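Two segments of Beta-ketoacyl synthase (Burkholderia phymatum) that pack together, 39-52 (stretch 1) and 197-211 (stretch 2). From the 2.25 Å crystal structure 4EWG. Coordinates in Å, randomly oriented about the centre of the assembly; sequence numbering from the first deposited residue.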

# COMPACT_ATOMS: atom_id res chain seq x y z
N ARG A 39 -21.38 -13.47 20.19
CA ARG A 39 -22.53 -12.84 19.59
C ARG A 39 -22.28 -11.32 19.67
O ARG A 39 -21.63 -10.83 20.61
CB ARG A 39 -23.86 -13.28 20.26
N MET A 40 -22.74 -10.59 18.66
CA MET A 40 -22.55 -9.13 18.60
C MET A 40 -23.89 -8.42 18.54
O MET A 40 -24.32 -7.97 17.47
CB MET A 40 -21.73 -8.76 17.37
CG MET A 40 -20.34 -9.39 17.33
SD MET A 40 -19.24 -8.74 18.63
CE MET A 40 -19.14 -7.01 18.17
N PRO A 41 -24.58 -8.31 19.69
CA PRO A 41 -25.92 -7.67 19.67
C PRO A 41 -25.93 -6.24 19.14
O PRO A 41 -26.92 -5.79 18.61
CB PRO A 41 -26.37 -7.71 21.15
CG PRO A 41 -25.12 -8.01 21.93
CD PRO A 41 -24.23 -8.82 21.02
N ASP A 42 -24.82 -5.51 19.31
CA ASP A 42 -24.72 -4.13 18.82
C ASP A 42 -24.97 -3.98 17.33
O ASP A 42 -25.39 -2.92 16.89
CB ASP A 42 -23.34 -3.55 19.12
CG ASP A 42 -23.19 -3.17 20.56
OD1 ASP A 42 -24.20 -2.77 21.20
OD2 ASP A 42 -22.03 -3.26 21.04
N TRP A 43 -24.72 -5.03 16.56
CA TRP A 43 -24.92 -5.00 15.13
C TRP A 43 -26.33 -4.99 14.68
O TRP A 43 -26.59 -4.84 13.49
CB TRP A 43 -24.17 -6.14 14.49
CG TRP A 43 -22.69 -5.94 14.60
CD1 TRP A 43 -22.00 -4.78 14.99
CD2 TRP A 43 -21.68 -6.89 14.29
NE1 TRP A 43 -20.66 -4.98 14.94
CE2 TRP A 43 -20.40 -6.23 14.53
CE3 TRP A 43 -21.70 -8.18 13.84
CZ2 TRP A 43 -19.21 -6.86 14.34
CZ3 TRP A 43 -20.49 -8.82 13.64
CH2 TRP A 43 -19.27 -8.17 13.89
N ASP A 44 -27.28 -5.08 15.63
CA ASP A 44 -28.69 -4.83 15.32
C ASP A 44 -28.90 -3.36 14.91
O ASP A 44 -29.91 -3.00 14.31
CB ASP A 44 -29.58 -5.19 16.52
CG ASP A 44 -31.00 -5.42 16.12
OD1 ASP A 44 -31.23 -6.44 15.43
OD2 ASP A 44 -31.88 -4.62 16.46
N TYR A 45 -27.95 -2.52 15.27
CA TYR A 45 -27.93 -1.15 14.81
C TYR A 45 -27.90 -1.08 13.27
O TYR A 45 -28.47 -0.18 12.68
CB TYR A 45 -26.69 -0.48 15.39
CG TYR A 45 -26.41 0.93 14.93
CD1 TYR A 45 -27.03 2.02 15.53
CD2 TYR A 45 -25.46 1.17 13.93
CE1 TYR A 45 -26.75 3.32 15.12
CE2 TYR A 45 -25.17 2.46 13.52
CZ TYR A 45 -25.82 3.53 14.11
OH TYR A 45 -25.53 4.81 13.70
N PHE A 46 -27.24 -2.03 12.62
CA PHE A 46 -27.05 -1.96 11.16
C PHE A 46 -28.24 -2.53 10.42
O PHE A 46 -28.86 -3.48 10.87
CB PHE A 46 -25.74 -2.65 10.76
CG PHE A 46 -24.54 -1.97 11.32
CD1 PHE A 46 -24.23 -0.66 10.95
CD2 PHE A 46 -23.76 -2.59 12.29
CE1 PHE A 46 -23.15 -0.00 11.49
CE2 PHE A 46 -22.67 -1.92 12.85
CZ PHE A 46 -22.36 -0.64 12.44
N GLU A 47 -28.55 -1.93 9.27
CA GLU A 47 -29.78 -2.28 8.55
C GLU A 47 -29.76 -3.74 8.08
O GLU A 47 -30.63 -4.51 8.44
CB GLU A 47 -29.99 -1.34 7.36
CG GLU A 47 -31.41 -1.34 6.83
CD GLU A 47 -31.60 -0.45 5.60
OE1 GLU A 47 -30.66 0.27 5.22
OE2 GLU A 47 -32.70 -0.46 5.01
N SER A 48 -28.74 -4.12 7.33
CA SER A 48 -28.77 -5.37 6.59
C SER A 48 -27.54 -6.24 6.80
O SER A 48 -26.89 -6.57 5.83
CB SER A 48 -28.91 -5.05 5.09
OG SER A 48 -29.88 -4.03 4.92
N LEU A 49 -27.23 -6.60 8.05
CA LEU A 49 -26.21 -7.63 8.31
C LEU A 49 -26.91 -8.91 8.74
O LEU A 49 -27.76 -8.87 9.60
CB LEU A 49 -25.26 -7.22 9.40
CG LEU A 49 -24.18 -6.22 9.01
CD1 LEU A 49 -23.34 -5.92 10.24
CD2 LEU A 49 -23.34 -6.76 7.87
N HIS A 50 -26.56 -10.02 8.11
CA HIS A 50 -27.09 -11.30 8.46
C HIS A 50 -26.37 -11.88 9.62
O HIS A 50 -26.99 -12.40 10.55
CB HIS A 50 -27.01 -12.24 7.27
CG HIS A 50 -27.86 -11.78 6.10
ND1 HIS A 50 -27.34 -11.43 4.90
CD2 HIS A 50 -29.21 -11.58 6.00
CE1 HIS A 50 -28.33 -11.05 4.07
NE2 HIS A 50 -29.47 -11.12 4.75
N THR A 51 -25.05 -11.78 9.63
CA THR A 51 -24.30 -12.33 10.76
C THR A 51 -24.45 -11.47 12.01
O THR A 51 -24.56 -10.27 11.92
CB THR A 51 -22.80 -12.54 10.45
OG1 THR A 51 -22.22 -13.35 11.47
CG2 THR A 51 -22.06 -11.24 10.37
N ARG A 52 -24.42 -12.13 13.16
CA ARG A 52 -24.25 -11.48 14.45
C ARG A 52 -23.03 -12.05 15.19
O ARG A 52 -23.01 -12.09 16.43
CB ARG A 52 -25.53 -11.66 15.29
CG ARG A 52 -26.73 -10.91 14.74
CD ARG A 52 -26.52 -9.42 14.89
NE ARG A 52 -27.64 -8.64 14.36
CZ ARG A 52 -27.77 -8.24 13.10
NH1 ARG A 52 -26.85 -8.55 12.20
NH2 ARG A 52 -28.83 -7.54 12.75
N GLU A 197 -9.20 -3.00 12.82
CA GLU A 197 -10.14 -2.73 13.89
C GLU A 197 -11.49 -3.29 13.49
O GLU A 197 -11.84 -3.24 12.35
CB GLU A 197 -10.19 -1.24 14.23
CG GLU A 197 -10.98 -0.35 13.28
CD GLU A 197 -10.74 1.15 13.55
OE1 GLU A 197 -9.58 1.62 13.51
OE2 GLU A 197 -11.71 1.88 13.76
N LEU A 198 -12.20 -3.89 14.42
CA LEU A 198 -13.49 -4.50 14.14
C LEU A 198 -14.50 -3.38 13.94
O LEU A 198 -14.56 -2.44 14.74
CB LEU A 198 -13.94 -5.40 15.31
CG LEU A 198 -15.28 -6.17 15.15
CD1 LEU A 198 -15.23 -7.17 13.96
CD2 LEU A 198 -15.70 -6.86 16.47
N SER A 199 -15.28 -3.49 12.88
CA SER A 199 -16.40 -2.58 12.69
C SER A 199 -17.50 -3.26 11.87
O SER A 199 -17.27 -4.28 11.21
CB SER A 199 -15.96 -1.32 11.97
OG SER A 199 -15.68 -1.61 10.61
N GLY A 200 -18.69 -2.66 11.89
CA GLY A 200 -19.80 -3.16 11.11
C GLY A 200 -19.46 -3.21 9.62
O GLY A 200 -19.64 -4.22 8.98
N PRO A 201 -18.96 -2.10 9.09
CA PRO A 201 -18.54 -2.07 7.71
C PRO A 201 -17.51 -3.12 7.35
O PRO A 201 -17.59 -3.69 6.27
CB PRO A 201 -17.94 -0.67 7.55
CG PRO A 201 -18.68 0.14 8.54
CD PRO A 201 -18.89 -0.77 9.72
N ALA A 202 -16.55 -3.37 8.23
CA ALA A 202 -15.56 -4.41 7.98
C ALA A 202 -16.30 -5.75 7.79
O ALA A 202 -15.94 -6.53 6.93
CB ALA A 202 -14.54 -4.49 9.11
N VAL A 203 -17.33 -6.02 8.59
CA VAL A 203 -18.07 -7.26 8.45
C VAL A 203 -18.95 -7.26 7.19
O VAL A 203 -19.03 -8.26 6.49
CB VAL A 203 -18.90 -7.61 9.68
CG1 VAL A 203 -19.61 -8.93 9.46
CG2 VAL A 203 -17.98 -7.76 10.88
N ALA A 204 -19.57 -6.12 6.88
CA ALA A 204 -20.39 -5.98 5.65
C ALA A 204 -19.63 -6.40 4.37
O ALA A 204 -20.24 -6.93 3.43
CB ALA A 204 -20.89 -4.55 5.50
N VAL A 205 -18.33 -6.11 4.32
CA VAL A 205 -17.46 -6.51 3.18
C VAL A 205 -17.70 -7.99 2.81
O VAL A 205 -17.94 -8.34 1.66
CB VAL A 205 -15.96 -6.31 3.52
CG1 VAL A 205 -15.06 -6.94 2.50
CG2 VAL A 205 -15.63 -4.84 3.69
N PHE A 206 -17.66 -8.84 3.81
CA PHE A 206 -17.87 -10.26 3.62
C PHE A 206 -19.34 -10.69 3.73
O PHE A 206 -19.76 -11.63 3.05
CB PHE A 206 -17.01 -11.01 4.62
CG PHE A 206 -15.56 -10.69 4.48
CD1 PHE A 206 -14.79 -11.30 3.49
CD2 PHE A 206 -14.95 -9.72 5.29
CE1 PHE A 206 -13.44 -10.99 3.34
CE2 PHE A 206 -13.59 -9.38 5.13
CZ PHE A 206 -12.84 -10.03 4.16
N ASP A 207 -20.11 -10.03 4.58
CA ASP A 207 -21.53 -10.35 4.74
C ASP A 207 -22.30 -10.13 3.42
O ASP A 207 -23.15 -10.95 3.07
CB ASP A 207 -22.17 -9.55 5.88
CG ASP A 207 -23.46 -10.18 6.39
OD1 ASP A 207 -23.40 -11.27 7.00
OD2 ASP A 207 -24.53 -9.60 6.21
N THR A 208 -21.98 -9.07 2.69
CA THR A 208 -22.61 -8.81 1.40
C THR A 208 -22.21 -9.83 0.34
O THR A 208 -22.86 -9.89 -0.69
CB THR A 208 -22.27 -7.41 0.86
OG1 THR A 208 -20.85 -7.29 0.71
CG2 THR A 208 -22.79 -6.32 1.83
N LEU A 209 -21.14 -10.58 0.56
CA LEU A 209 -20.75 -11.67 -0.33
C LEU A 209 -21.36 -12.99 0.11
O LEU A 209 -21.07 -14.01 -0.48
CB LEU A 209 -19.20 -11.80 -0.38
CG LEU A 209 -18.41 -10.65 -1.05
CD1 LEU A 209 -16.90 -10.77 -0.80
CD2 LEU A 209 -18.71 -10.56 -2.55
N TYR A 210 -22.17 -12.98 1.16
CA TYR A 210 -22.64 -14.22 1.81
C TYR A 210 -21.49 -15.15 2.24
O TYR A 210 -21.63 -16.35 2.18
CB TYR A 210 -23.61 -15.00 0.91
CG TYR A 210 -24.74 -14.15 0.45
CD1 TYR A 210 -24.59 -13.32 -0.66
CD2 TYR A 210 -25.98 -14.15 1.14
CE1 TYR A 210 -25.61 -12.50 -1.07
CE2 TYR A 210 -27.03 -13.34 0.71
CZ TYR A 210 -26.82 -12.51 -0.41
OH TYR A 210 -27.79 -11.66 -0.87
N ALA A 211 -20.36 -14.57 2.65
CA ALA A 211 -19.19 -15.36 3.04
C ALA A 211 -19.11 -15.49 4.55
O ALA A 211 -18.31 -16.29 5.07
CB ALA A 211 -17.91 -14.71 2.51

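A single carboxylate, that of Asp-207, supplies every hydrogen bond between these two segments, and it spends both oxygens on backbone. Asp-207 OD2 accepts from His-50 N at 2.8 Å with a nearly linear N-H...O angle of 169°, and Asp-207 OD1 accepts from Thr-51 N at 3.1 Å and 155°. Two successive amides of an irregular chain are thus gripped by the two oxygens of one side chain. The principle is general: a loop that has no strand or helix partner for its NH groups can be anchored by a carboxylate, which offers two acceptors at a spacing that suits adjacent amides. The fit is close enough that Asp-207 OD2 also lies 3.3 Å from Leu-49 CA. Asp-207 is buried, so the pairing matters for the carboxylate too, and OD1 gains a further hydrogen bond from a residue just outside the segments.

The two partners differ in character. Residues 39-52 contain a short 3-10 segment, 41-45, and are otherwise mostly irregular, whereas 197-211 is built around a helix that starts at Gly-200. At its N-terminus Ser-199 serves as the N-cap, its OG accepting from Ala-202 N at 3.1 Å. The chains run along each other in the same sense, Trp-43 lying opposite Gly-200 (CA to CA 6.8 Å) and Leu-49 opposite Asp-207 (CA to CA 6.5 Å). Beyond the aspartate the chain turns through a Schellman motif, with Tyr-210 at positive phi.

Ahead of the clamp, toward the start of the helix, the contact is mainly apolar. Gly-200 is where the ring of Phe-46 comes close to the helix, with Phe-46 CE2 3.6 Å from Gly-200 CA. The absence of a side chain is what makes room: an ideal CB here would point toward the loop and sit 2.3 Å from Phe-46 CE2, a clear clash. Trp-43 reaches across as well, its CH2 only 3.3 Å from Val-203 CG2, a tight apolar contact. Leu-198 meets the edge of the same indole, its CD1 4.0 Å and its CD2 4.1 Å from Trp-43 CZ2, and Leu-198 CD2 also lies 3.8 Å from Met-40 CE, so that one leucine, just ahead of the helix, touches two side chains of the first segment.

Leu-49 shows that the direction of CA-to-CB need not decide where a side chain ends. That bond points sideways, yet Leu-49 CD2 reaches the helix, 3.8 Å from Ala-204 CA, and also packs on the alanine methyl, Leu-49 CD2 to Ala-204 CB 4.1 Å. Val-203 also receives Thr-51, whose CG2 lies 3.5 Å from Val-203 CG1; the methyl packs against the helix while the amide of the same residue is held by Asp-207. At the exposed margin, His-50 CE1 approaches Tyr-210 CE2 at 4.3 Å.

The loop also braces itself. Arg-52 NH1 donates to Leu-49 O at 2.8 Å and to Thr-51 O at 2.9 Å, bracing from within the stretch of loop whose amides the aspartate holds from across the interface.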